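Local coordinates for conserved protein with 2 CBS domains (Pyrobaculum aerophilum, PDB 2RIH) that binds AMP through a pair of CBS domains forming a Bateman module, and probably serves to sense or respond to adenine nucleotides, at residues H90-K95 with R102-V107; R25-E30 with A39-R44; R61-A64 with D68-G71. One frame throughout, in Å; residues are numbered along the deposited sequence.

Contact 1. Residues H90-K95 with R102-V107; sequences HVAAEK and RHVVVV. With SO4 (sulfate ion), chain C; SO4 (sulfate ion), chain D; SO4 (sulfate ion), chain F.
Ala92 and Val104 make a small, wholly apolar helix-on-sheet contact within the beta-alpha-beta unit of the second CBS domain, where helix 89-99 lies over strand 103-107. CB of Ala92 meets the CG2 methyl of Val104 at 3.9 Å. The second branch, CG1, reaches CB of Lys95, 4.1 Å away, one helical turn on. Only the root of Lys95 takes part: CB faces the strand, while the chain bends off at chi2 and carries the amine away.

Where the chain enters the strand, Arg102 and His103 both belong to the AMP sites seen for this protein and here grip sulfate ions. In Arg102, CG lies beside the backbone N (chi1 -68°) and the chain bends at chi3, which lets backbone N, NE and NH2 all reach the same sulfate. Arg102 N donates to O2 of the chain C sulfate at 3.1 Å. Arg102 NE meets its O1 in the guanidinium plane at 3.1 Å, nearly straight (174°). Arg102 NH2 reaches its O3 obliquely at 3.0 Å. His103 bridges two anions through its ring edge: ND1 bonds O2 of the chain C sulfate at 2.8 Å and NE2 bonds O4 of the chain D sulfate at 2.7 Å. A leucine in place of Arg102 has no NE or NH2, and would probably hold the chain C sulfate less firmly and leave Glu56 of the second subunit without its salt-bridge mate. The sulfates plausibly mimic nucleotide phosphates; Ser55, and His103 and Arg120 of the second subunit, are among their other donors.

Leu117 of strand 113-118 touches both Ala92 and Val104, and Val91 of the helix touches Val83 of strand 82-84; with Ala92 on Val104, the helix rests across all three strands.

Contact 2. Residues R25-E30 with A39-R44; sequences REVATE and AVLTAR
Ala39 opens the strand segment with its CB turned to the helix, and there it meets the CG1 methyl of Val27 at 3.6 Å, the closer of the two pairs in this contact. Its small side chain is consistent with the close approach of helix 24-34 to strand 38-43: the CA atoms of Val27 and Ala39 are 6.7 Å apart. Ala39 also touches Val16, one of the residues of an AMP site seen for this protein.

Val40 faces the other way, toward Val116 and Leu113 of the second CBS domain, while its backbone pairs with Val16 and Leu18 of the parallel strand 16-19. Leu41 comes next; its CB sets off alongside the helix, and only CD2 approaches it. CG, lying anti to the carbonyl carbon (chi1 -64°), brings CD2 to within 4.1 Å of Val27 CG2, the two side chains crossing at about a right angle. Val27 therefore spans two strand residues, one branch to each. A chi1 of 170° sends CG1 to Ala39 and leaves CG2 for Leu41. Beyond, Thr42 makes a weak hydrogen bond to Leu18 O, and Arg44 N bonds Glu20 OE1.

On the opposite side of the helix Thr29 OG1 bonds Arg25 O at 2.8 Å. The backbone N of Thr29 reaches that same oxygen, also at 2.8 Å, from the other face of the carbonyl plane, so one acceptor takes two donors. Arg25 NH1 bonds Val63 O of the second subunit, and Ala28 packs on Val63 of that chain.

No hydrogen bond crosses between helix and strand in this part of the beta-alpha-beta unit, so the contact rests on the fit and burial of methyl groups.

Contact 3. Residues R61-A64 with D68-G71; sequences RAVA and DLDG
Leu69 splays its two methyls over the end of helix 56-64, CD1 coming to CB of Ala62 at 4.0 Å and CD2 to CG2 of Val63 at 4.3 Å. The three side chains start in different directions. CB of Ala62 points toward the loop. Val63 leaves its backbone on the far side, and only its CG2 branch comes round to Leu69. Leu69 itself sets off alongside the helix and turns in at its tip, with chi2 at 22°, close to eclipsed, putting CD1 also near the carbonyl oxygen of Ala62.

Leu69 sits in a type I beta turn from Asp68 to Gly71, closed by Gly71 N to Asp68 O at 2.9 Å. An Asx turn overlaps it: Asp68 OD2 accepts from Asp70 N (3.1 Å), the donor standing 45° out of the carboxylate plane. Gly71 continues the chain with a backbone bond to Ile24.

Both apolar partners also face the second subunit, since Val63 packs on Val63 and Leu69 on Leu69 of the other chain, and Asp70 OD1 adds a salt bridge to Arg66 of that subunit.

Overall arrangement
From the N terminus, contact 2 comes first, closing the helix-to-strand connection of the first CBS domain. Contact 3 follows, bending the chain back after helix 56-64, and contact 1 closes the corresponding crossover of the second domain. The three run in series; none nests or crosses. Contacts 2 and 3 lie side by side, joined by the salt bridge from Arg25 NE to Asp70 OD1 (3.0 Å), and both reach the second subunit. Contacts 1 and 2 lie on opposite sides of the chain's centre, yet Val105 CG2 meets Val40 CG2 at 3.9 Å, where the two sheets meet. Contacts 1 and 3 do not touch.

Contact 1. Residues H90-K95 with R102-V107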
ATOM      1  N   HIS A  90     -13.298 -10.100  -9.137  1.00 26.88           N
ATOM      2  CA  HIS A  90     -12.167 -10.940  -9.545  1.00 28.44           C
ATOM      3  C   HIS A  90     -11.383 -10.320 -10.703  1.00 28.45           C
ATOM      4  O   HIS A  90     -10.177 -10.556 -10.835  1.00 27.37           O
ATOM      5  CB  HIS A  90     -12.602 -12.386  -9.873  1.00 32.78           C
ATOM      6  CG  HIS A  90     -13.273 -12.552 -11.205  1.00 34.69           C
ATOM      7  ND1 HIS A  90     -12.572 -12.607 -12.389  1.00 37.49           N
ATOM      8  CD2 HIS A  90     -14.577 -12.722 -11.533  1.00 36.93           C
ATOM      9  CE1 HIS A  90     -13.416 -12.777 -13.393  1.00 37.22           C
ATOM     10  NE2 HIS A  90     -14.639 -12.855 -12.900  1.00 36.68           N
ATOM     11  N   VAL A  91     -12.068  -9.522 -11.528  1.00 27.46           N
ATOM     12  CA  VAL A  91     -11.420  -8.777 -12.602  1.00 26.43           C
ATOM     13  C   VAL A  91     -10.452  -7.726 -12.040  1.00 26.35           C
ATOM     14  O   VAL A  91      -9.381  -7.511 -12.609  1.00 25.36           O
ATOM     15  CB  VAL A  91     -12.448  -8.096 -13.538  1.00 28.33           C
ATOM     16  CG1 VAL A  91     -11.752  -7.148 -14.506  1.00 29.07           C
ATOM     17  CG2 VAL A  91     -13.244  -9.142 -14.302  1.00 29.53           C
ATOM     18  N   ALA A  92     -10.825  -7.081 -10.931  1.00 25.69           N
ATOM     19  CA  ALA A  92      -9.959  -6.080 -10.287  1.00 23.40           C
ATOM     20  C   ALA A  92      -8.743  -6.739  -9.646  1.00 23.46           C
ATOM     21  O   ALA A  92      -7.612  -6.287  -9.847  1.00 23.36           O
ATOM     22  CB  ALA A  92     -10.729  -5.282  -9.249  1.00 21.71           C
ATOM     23  N   ALA A  93      -8.988  -7.804  -8.882  1.00 21.64           N
ATOM     24  CA  ALA A  93      -7.928  -8.577  -8.246  1.00 23.97           C
ATOM     25  C   ALA A  93      -6.898  -9.049  -9.266  1.00 24.86           C
ATOM     26  O   ALA A  93      -5.700  -8.903  -9.051  1.00 22.98           O
ATOM     27  CB  ALA A  93      -8.511  -9.779  -7.505  1.00 23.57           C
ATOM     28  N   GLU A  94      -7.376  -9.612 -10.374  1.00 27.15           N
ATOM     29  CA  GLU A  94      -6.495 -10.076 -11.443  1.00 28.42           C
ATOM     30  C   GLU A  94      -5.664  -8.933 -12.039  1.00 27.61           C
ATOM     31  O   GLU A  94      -4.449  -9.073 -12.213  1.00 26.29           O
ATOM     32  CB  GLU A  94      -7.306 -10.792 -12.531  1.00 30.88           C
ATOM     33  CG  GLU A  94      -6.476 -11.667 -13.459  1.00 33.37           C
ATOM     34  CD  GLU A  94      -5.674 -12.737 -12.722  1.00 36.86           C
ATOM     35  OE1 GLU A  94      -6.119 -13.218 -11.648  1.00 39.95           O
ATOM     36  OE2 GLU A  94      -4.588 -13.098 -13.225  1.00 39.12           O
ATOM     37  N   LYS A  95      -6.299  -7.800 -12.326  1.00 28.05           N
ATOM     38  CA  LYS A  95      -5.560  -6.629 -12.819  1.00 28.77           C
ATOM     39  C   LYS A  95      -4.503  -6.160 -11.813  1.00 27.55           C
ATOM     40  O   LYS A  95      -3.396  -5.797 -12.203  1.00 28.84           O
ATOM     41  CB  LYS A  95      -6.492  -5.463 -13.197  1.00 31.56           C
ATOM     42  CG  LYS A  95      -7.165  -5.628 -14.559  1.00 34.34           C
ATOM     43  CD  LYS A  95      -7.069  -4.362 -15.403  1.00 34.88           C
ATOM     44  CE  LYS A  95      -7.617  -4.570 -16.818  1.00 36.14           C
ATOM     45  NZ  LYS A  95      -7.042  -3.588 -17.806  1.00 36.41           N
ATOM     46  N   ARG A 102      -1.634  -2.175  -6.346  1.00 20.80           N
ATOM     47  CA  ARG A 102      -2.505  -2.430  -5.213  1.00 22.05           C
ATOM     48  C   ARG A 102      -3.774  -1.607  -5.267  1.00 18.85           C
ATOM     49  O   ARG A 102      -4.528  -1.564  -4.299  1.00 20.81           O
ATOM     50  CB  ARG A 102      -1.744  -2.190  -3.917  1.00 21.42           C
ATOM     51  CG  ARG A 102      -0.651  -3.208  -3.688  1.00 25.07           C
ATOM     52  CD  ARG A 102       0.210  -2.806  -2.517  1.00 27.53           C
ATOM     53  NE  ARG A 102       0.729  -1.463  -2.738  1.00 28.25           N
ATOM     54  CZ  ARG A 102       1.157  -0.650  -1.781  1.00 30.53           C
ATOM     55  NH1 ARG A 102       1.178  -1.046  -0.514  1.00 33.46           N
ATOM     56  NH2 ARG A 102       1.577   0.565  -2.106  1.00 30.26           N
ATOM     57  N   HIS A 103      -4.001  -0.963  -6.407  1.00 19.64           N
ATOM     58  CA  HIS A 103      -5.202  -0.172  -6.658  1.00 23.38           C
ATOM     59  C   HIS A 103      -5.617  -0.349  -8.104  1.00 23.58           C
ATOM     60  O   HIS A 103      -4.802  -0.731  -8.938  1.00 25.90           O
ATOM     61  CB  HIS A 103      -4.935   1.323  -6.427  1.00 23.58           C
ATOM     62  CG  HIS A 103      -4.603   1.668  -5.009  1.00 24.57           C
ATOM     63  ND1 HIS A 103      -3.318   1.610  -4.515  1.00 23.56           N
ATOM     64  CD2 HIS A 103      -5.385   2.077  -3.982  1.00 22.92           C
ATOM     65  CE1 HIS A 103      -3.326   1.968  -3.243  1.00 23.26           C
ATOM     66  NE2 HIS A 103      -4.566   2.249  -2.893  1.00 20.53           N
ATOM     67  N   VAL A 104      -6.894  -0.087  -8.379  1.00 25.08           N
ATOM     68  CA  VAL A 104      -7.392   0.085  -9.738  1.00 23.93           C
ATOM     69  C   VAL A 104      -8.375   1.243  -9.738  1.00 24.66           C
ATOM     70  O   VAL A 104      -9.088   1.487  -8.750  1.00 21.19           O
ATOM     71  CB  VAL A 104      -8.085  -1.177 -10.346  1.00 25.60           C
ATOM     72  CG1 VAL A 104      -7.072  -2.262 -10.628  1.00 27.85           C
ATOM     73  CG2 VAL A 104      -9.215  -1.681  -9.452  1.00 26.26           C
ATOM     74  N   VAL A 105      -8.393   1.962 -10.853  1.00 25.33           N
ATOM     75  CA  VAL A 105      -9.334   3.050 -11.062  1.00 24.30           C
ATOM     76  C   VAL A 105     -10.640   2.444 -11.570  1.00 24.85           C
ATOM     77  O   VAL A 105     -10.637   1.692 -12.543  1.00 26.56           O
ATOM     78  CB  VAL A 105      -8.760   4.075 -12.062  1.00 22.82           C
ATOM     79  CG1 VAL A 105      -9.773   5.175 -12.365  1.00 21.86           C
ATOM     80  CG2 VAL A 105      -7.477   4.671 -11.509  1.00 22.76           C
ATOM     81  N   VAL A 106     -11.746   2.727 -10.883  1.00 23.56           N
ATOM     82  CA  VAL A 106     -13.056   2.250 -11.310  1.00 23.31           C
ATOM     83  C   VAL A 106     -13.725   3.324 -12.155  1.00 22.25           C
ATOM     84  O   VAL A 106     -13.856   4.467 -11.726  1.00 22.71           O
ATOM     85  CB  VAL A 106     -13.974   1.895 -10.110  1.00 23.68           C
ATOM     86  CG1 VAL A 106     -15.287   1.311 -10.597  1.00 23.50           C
ATOM     87  CG2 VAL A 106     -13.279   0.909  -9.167  1.00 25.05           C
ATOM     88  N   VAL A 107     -14.142   2.948 -13.358  1.00 23.65           N
ATOM     89  CA  VAL A 107     -14.819   3.862 -14.271  1.00 22.92           C
ATOM     90  C   VAL A 107     -16.144   3.251 -14.722  1.00 22.82           C
ATOM     91  O   VAL A 107     -16.377   2.052 -14.542  1.00 22.57           O
ATOM     92  CB  VAL A 107     -13.936   4.212 -15.496  1.00 22.86           C
ATOM     93  CG1 VAL A 107     -12.664   4.950 -15.050  1.00 22.23           C
ATOM     94  CG2 VAL A 107     -13.586   2.957 -16.311  1.00 21.77           C
TER
HETATM   95  S   SO4 C 139       0.165   1.102  -5.688  1.00 28.29           S
HETATM   96  O1  SO4 C 139       0.800  -0.206  -5.594  1.00 27.50           O
HETATM   97  O2  SO4 C 139      -1.180   0.930  -6.240  1.00 27.88           O
HETATM   98  O3  SO4 C 139       0.032   1.721  -4.372  1.00 28.52           O
HETATM   99  O4  SO4 C 139       0.974   1.931  -6.554  1.00 28.73           O
HETATM  100  S   SO4 D 140      -5.626   2.324   0.663  1.00 28.55           S
HETATM  101  O1  SO4 D 140      -5.078   0.998   0.437  1.00 27.97           O
HETATM  102  O2  SO4 D 140      -7.076   2.235   0.774  1.00 33.64           O
HETATM  103  O3  SO4 D 140      -5.116   2.864   1.905  1.00 29.03           O
HETATM  104  O4  SO4 D 140      -5.268   3.201  -0.432  1.00 28.79           O
HETATM  105  S   SO4 F 139       3.724  -4.391  -0.445  1.00 26.48           S
HETATM  106  O1  SO4 F 139       4.563  -4.200   0.732  1.00 27.73           O
HETATM  107  O2  SO4 F 139       3.696  -5.797  -0.809  1.00 30.11           O
HETATM  108  O3  SO4 F 139       2.372  -3.965  -0.158  1.00 29.20           O
HETATM  109  O4  SO4 F 139       4.268  -3.622  -1.544  1.00 26.89           O

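Contact 2. Residues R25-E30 with A39-R44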
ATOM      1  N   ARG A  25       3.355  17.583  -4.059  1.00 22.43           N
ATOM      2  CA  ARG A  25       2.923  17.809  -2.681  1.00 24.97           C
ATOM      3  C   ARG A  25       1.414  18.030  -2.572  1.00 24.12           C
ATOM      4  O   ARG A  25       0.819  17.701  -1.545  1.00 24.07           O
ATOM      5  CB  ARG A  25       3.663  18.996  -2.043  1.00 26.63           C
ATOM      6  CG  ARG A  25       3.660  18.931  -0.511  1.00 26.12           C
ATOM      7  CD  ARG A  25       4.431  20.056   0.140  1.00 27.16           C
ATOM      8  NE  ARG A  25       5.767  20.243  -0.422  1.00 26.47           N
ATOM      9  CZ  ARG A  25       6.888  19.645  -0.013  1.00 27.61           C
ATOM     10  NH1 ARG A  25       6.885  18.770   0.982  1.00 26.61           N
ATOM     11  NH2 ARG A  25       8.036  19.928  -0.615  1.00 27.99           N
ATOM     12  N   GLU A  26       0.804  18.607  -3.608  1.00 23.26           N
ATOM     13  CA  GLU A  26      -0.653  18.760  -3.641  1.00 24.69           C
ATOM     14  C   GLU A  26      -1.323  17.391  -3.604  1.00 23.75           C
ATOM     15  O   GLU A  26      -2.278  17.189  -2.846  1.00 22.92           O
ATOM     16  CB  GLU A  26      -1.112  19.559  -4.865  1.00 25.24           C
ATOM     17  CG  GLU A  26      -0.898  21.058  -4.710  1.00 26.69           C
ATOM     18  CD  GLU A  26      -1.040  21.824  -6.011  1.00 27.52           C
ATOM     19  OE1 GLU A  26      -1.222  21.197  -7.071  1.00 28.30           O
ATOM     20  OE2 GLU A  26      -0.965  23.069  -5.971  1.00 29.50           O
ATOM     21  N   VAL A  27      -0.808  16.459  -4.409  1.00 21.22           N
ATOM     22  CA  VAL A  27      -1.297  15.080  -4.416  1.00 22.70           C
ATOM     23  C   VAL A  27      -1.114  14.431  -3.045  1.00 22.08           C
ATOM     24  O   VAL A  27      -2.043  13.833  -2.508  1.00 22.28           O
ATOM     25  CB  VAL A  27      -0.583  14.218  -5.485  1.00 22.81           C
ATOM     26  CG1 VAL A  27      -0.942  12.715  -5.309  1.00 20.05           C
ATOM     27  CG2 VAL A  27      -0.924  14.725  -6.884  1.00 22.86           C
ATOM     28  N   ALA A  28       0.092  14.544  -2.497  1.00 22.52           N
ATOM     29  CA  ALA A  28       0.397  14.032  -1.163  1.00 22.84           C
ATOM     30  C   ALA A  28      -0.531  14.577  -0.086  1.00 22.83           C
ATOM     31  O   ALA A  28      -0.954  13.833   0.793  1.00 24.99           O
ATOM     32  CB  ALA A  28       1.852  14.328  -0.801  1.00 22.41           C
ATOM     33  N   THR A  29      -0.843  15.868  -0.157  1.00 23.55           N
ATOM     34  CA  THR A  29      -1.728  16.519   0.818  1.00 23.52           C
ATOM     35  C   THR A  29      -3.141  15.934   0.762  1.00 24.44           C
ATOM     36  O   THR A  29      -3.724  15.578   1.801  1.00 22.02           O
ATOM     37  CB  THR A  29      -1.768  18.047   0.591  1.00 23.88           C
ATOM     38  OG1 THR A  29      -0.449  18.584   0.776  1.00 25.41           O
ATOM     39  CG2 THR A  29      -2.755  18.742   1.549  1.00 24.50           C
ATOM     40  N   GLU A  30      -3.674  15.794  -0.448  1.00 22.62           N
ATOM     41  CA  GLU A  30      -5.024  15.265  -0.613  1.00 23.98           C
ATOM     42  C   GLU A  30      -5.126  13.798  -0.213  1.00 22.73           C
ATOM     43  O   GLU A  30      -6.101  13.392   0.411  1.00 22.46           O
ATOM     44  CB  GLU A  30      -5.525  15.471  -2.041  1.00 23.35           C
ATOM     45  CG  GLU A  30      -5.643  16.924  -2.448  1.00 26.50           C
ATOM     46  CD  GLU A  30      -6.424  17.771  -1.465  1.00 27.73           C
ATOM     47  OE1 GLU A  30      -5.936  18.863  -1.107  1.00 29.74           O
ATOM     48  OE2 GLU A  30      -7.519  17.348  -1.053  1.00 29.61           O
ATOM     49  N   ALA A  39      -4.213   8.658  -5.967  1.00 21.37           N
ATOM     50  CA  ALA A  39      -4.869   9.819  -6.532  1.00 21.69           C
ATOM     51  C   ALA A  39      -5.010   9.672  -8.055  1.00 20.53           C
ATOM     52  O   ALA A  39      -4.116   9.158  -8.733  1.00 18.65           O
ATOM     53  CB  ALA A  39      -4.073  11.100  -6.196  1.00 22.44           C
ATOM     54  N   VAL A  40      -6.136  10.128  -8.587  1.00 20.56           N
ATOM     55  CA  VAL A  40      -6.349  10.164 -10.027  1.00 22.86           C
ATOM     56  C   VAL A  40      -6.131  11.588 -10.544  1.00 22.84           C
ATOM     57  O   VAL A  40      -6.695  12.539 -10.014  1.00 23.23           O
ATOM     58  CB  VAL A  40      -7.773   9.678 -10.399  1.00 23.40           C
ATOM     59  CG1 VAL A  40      -8.036   9.827 -11.903  1.00 21.33           C
ATOM     60  CG2 VAL A  40      -7.974   8.236  -9.965  1.00 21.49           C
ATOM     61  N   LEU A  41      -5.292  11.732 -11.563  1.00 24.93           N
ATOM     62  CA  LEU A  41      -5.115  13.026 -12.228  1.00 23.93           C
ATOM     63  C   LEU A  41      -6.096  13.057 -13.387  1.00 24.71           C
ATOM     64  O   LEU A  41      -6.186  12.095 -14.148  1.00 21.53           O
ATOM     65  CB  LEU A  41      -3.675  13.243 -12.696  1.00 24.07           C
ATOM     66  CG  LEU A  41      -2.566  13.316 -11.629  1.00 23.50           C
ATOM     67  CD1 LEU A  41      -1.264  13.830 -12.256  1.00 21.74           C
ATOM     68  CD2 LEU A  41      -2.936  14.180 -10.417  1.00 24.77           C
ATOM     69  N   THR A  42      -6.873  14.136 -13.483  1.00 24.94           N
ATOM     70  CA  THR A  42      -7.931  14.235 -14.484  1.00 27.03           C
ATOM     71  C   THR A  42      -7.602  15.286 -15.540  1.00 28.20           C
ATOM     72  O   THR A  42      -6.804  16.202 -15.308  1.00 27.41           O
ATOM     73  CB  THR A  42      -9.309  14.548 -13.836  1.00 26.72           C
ATOM     74  OG1 THR A  42      -9.227  15.767 -13.091  1.00 26.21           O
ATOM     75  CG2 THR A  42      -9.730  13.413 -12.897  1.00 23.98           C
ATOM     76  N   ALA A  43      -8.223  15.126 -16.704  1.00 29.64           N
ATOM     77  CA  ALA A  43      -8.013  16.018 -17.831  1.00 32.74           C
ATOM     78  C   ALA A  43      -8.415  17.443 -17.453  1.00 33.18           C
ATOM     79  O   ALA A  43      -9.452  17.661 -16.820  1.00 31.72           O
ATOM     80  CB  ALA A  43      -8.812  15.539 -19.043  1.00 30.92           C
ATOM     81  N   ARG A  44      -7.574  18.398 -17.832  1.00 34.12           N
ATOM     82  CA  ARG A  44      -7.829  19.804 -17.550  0.50 35.87           C
ATOM     83  C   ARG A  44      -9.226  20.237 -18.019  1.00 36.30           C
ATOM     84  O   ARG A  44      -9.930  20.960 -17.305  1.00 37.15           O
ATOM     85  CB  ARG A  44      -6.725  20.678 -18.170  0.50 36.64           C
ATOM     86  CG  ARG A  44      -6.597  20.581 -19.690  0.50 37.53           C
ATOM     87  CD  ARG A  44      -5.162  20.824 -20.177  0.50 37.83           C
ATOM     88  NE  ARG A  44      -4.553  22.018 -19.580  0.50 38.32           N
ATOM     89  CZ  ARG A  44      -3.474  22.036 -18.793  0.50 38.54           C
ATOM     90  NH1 ARG A  44      -2.819  20.920 -18.479  0.50 38.35           N
ATOM     91  NH2 ARG A  44      -3.032  23.198 -18.319  0.50 38.82           N
TER

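Contact 3. Residues R61-A64 with D68-G71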
ATOM      1  N   ARG A  61       9.101   7.072  -4.193  1.00 22.20           N
ATOM      2  CA  ARG A  61      10.214   7.101  -5.145  0.50 23.30           C
ATOM      3  C   ARG A  61      10.730   8.525  -5.361  1.00 22.82           C
ATOM      4  O   ARG A  61      11.940   8.744  -5.485  1.00 23.56           O
ATOM      5  CB  ARG A  61       9.791   6.477  -6.481  0.50 24.35           C
ATOM      6  CG  ARG A  61      10.853   6.573  -7.578  0.50 26.81           C
ATOM      7  CD  ARG A  61      10.404   5.919  -8.885  0.50 28.55           C
ATOM      8  NE  ARG A  61       9.051   6.315  -9.267  0.50 30.60           N
ATOM      9  CZ  ARG A  61       8.710   7.496  -9.777  0.50 31.84           C
ATOM     10  NH1 ARG A  61       7.437   7.729 -10.077  0.50 31.01           N
ATOM     11  NH2 ARG A  61       9.620   8.449  -9.985  0.50 32.93           N
ATOM     12  N   ALA A  62       9.808   9.488  -5.402  1.00 22.03           N
ATOM     13  CA  ALA A  62      10.134  10.906  -5.550  1.00 21.65           C
ATOM     14  C   ALA A  62      11.028  11.393  -4.413  1.00 20.90           C
ATOM     15  O   ALA A  62      12.010  12.092  -4.645  1.00 23.12           O
ATOM     16  CB  ALA A  62       8.846  11.739  -5.598  1.00 21.13           C
ATOM     17  N   VAL A  63      10.664  11.017  -3.191  1.00 21.16           N
ATOM     18  CA  VAL A  63      11.434  11.313  -1.990  1.00 21.17           C
ATOM     19  C   VAL A  63      12.842  10.689  -2.088  1.00 21.34           C
ATOM     20  O   VAL A  63      13.836  11.378  -1.904  1.00 20.46           O
ATOM     21  CB  VAL A  63      10.696  10.786  -0.722  1.00 18.57           C
ATOM     22  CG1 VAL A  63      11.574  10.885   0.522  1.00 16.98           C
ATOM     23  CG2 VAL A  63       9.386  11.535  -0.511  1.00 19.37           C
ATOM     24  N   ALA A  64      12.903   9.392  -2.393  1.00 21.81           N
ATOM     25  CA  ALA A  64      14.170   8.658  -2.541  1.00 24.31           C
ATOM     26  C   ALA A  64      15.113   9.311  -3.556  1.00 26.03           C
ATOM     27  O   ALA A  64      16.331   9.322  -3.355  1.00 25.92           O
ATOM     28  CB  ALA A  64      13.899   7.184  -2.935  1.00 23.06           C
ATOM     29  N   ASP A  68      12.114  17.707  -6.638  1.00 25.49           N
ATOM     30  CA  ASP A  68      11.401  18.868  -6.166  1.00 25.58           C
ATOM     31  C   ASP A  68       9.944  18.440  -5.979  1.00 25.24           C
ATOM     32  O   ASP A  68       9.193  18.291  -6.946  1.00 24.94           O
ATOM     33  CB  ASP A  68      11.527  20.016  -7.172  1.00 26.33           C
ATOM     34  CG  ASP A  68      10.890  21.304  -6.685  1.00 26.89           C
ATOM     35  OD1 ASP A  68      11.035  22.315  -7.399  1.00 30.64           O
ATOM     36  OD2 ASP A  68      10.257  21.324  -5.602  1.00 24.93           O
ATOM     37  N   LEU A  69       9.571  18.236  -4.718  1.00 25.64           N
ATOM     38  CA  LEU A  69       8.227  17.784  -4.333  1.00 25.41           C
ATOM     39  C   LEU A  69       7.145  18.852  -4.555  1.00 23.75           C
ATOM     40  O   LEU A  69       5.957  18.564  -4.472  1.00 21.57           O
ATOM     41  CB  LEU A  69       8.238  17.318  -2.871  1.00 25.94           C
ATOM     42  CG  LEU A  69       8.579  15.855  -2.523  1.00 27.36           C
ATOM     43  CD1 LEU A  69       9.377  15.117  -3.577  1.00 28.24           C
ATOM     44  CD2 LEU A  69       9.270  15.797  -1.149  1.00 26.43           C
ATOM     45  N   ASP A  70       7.559  20.083  -4.831  1.00 22.78           N
ATOM     46  CA  ASP A  70       6.631  21.135  -5.254  1.00 24.24           C
ATOM     47  C   ASP A  70       6.640  21.338  -6.773  1.00 23.62           C
ATOM     48  O   ASP A  70       6.058  22.290  -7.277  1.00 25.67           O
ATOM     49  CB  ASP A  70       6.951  22.439  -4.529  1.00 24.04           C
ATOM     50  CG  ASP A  70       6.650  22.359  -3.058  1.00 22.97           C
ATOM     51  OD1 ASP A  70       5.478  22.141  -2.705  1.00 24.03           O
ATOM     52  OD2 ASP A  70       7.586  22.504  -2.257  1.00 26.31           O
ATOM     53  N   GLY A  71       7.299  20.437  -7.489  1.00 24.78           N
ATOM     54  CA  GLY A  71       7.220  20.389  -8.943  1.00 25.67           C
ATOM     55  C   GLY A  71       6.002  19.577  -9.382  1.00 25.57           C
ATOM     56  O   GLY A  71       5.277  19.029  -8.548  1.00 22.49           O
TER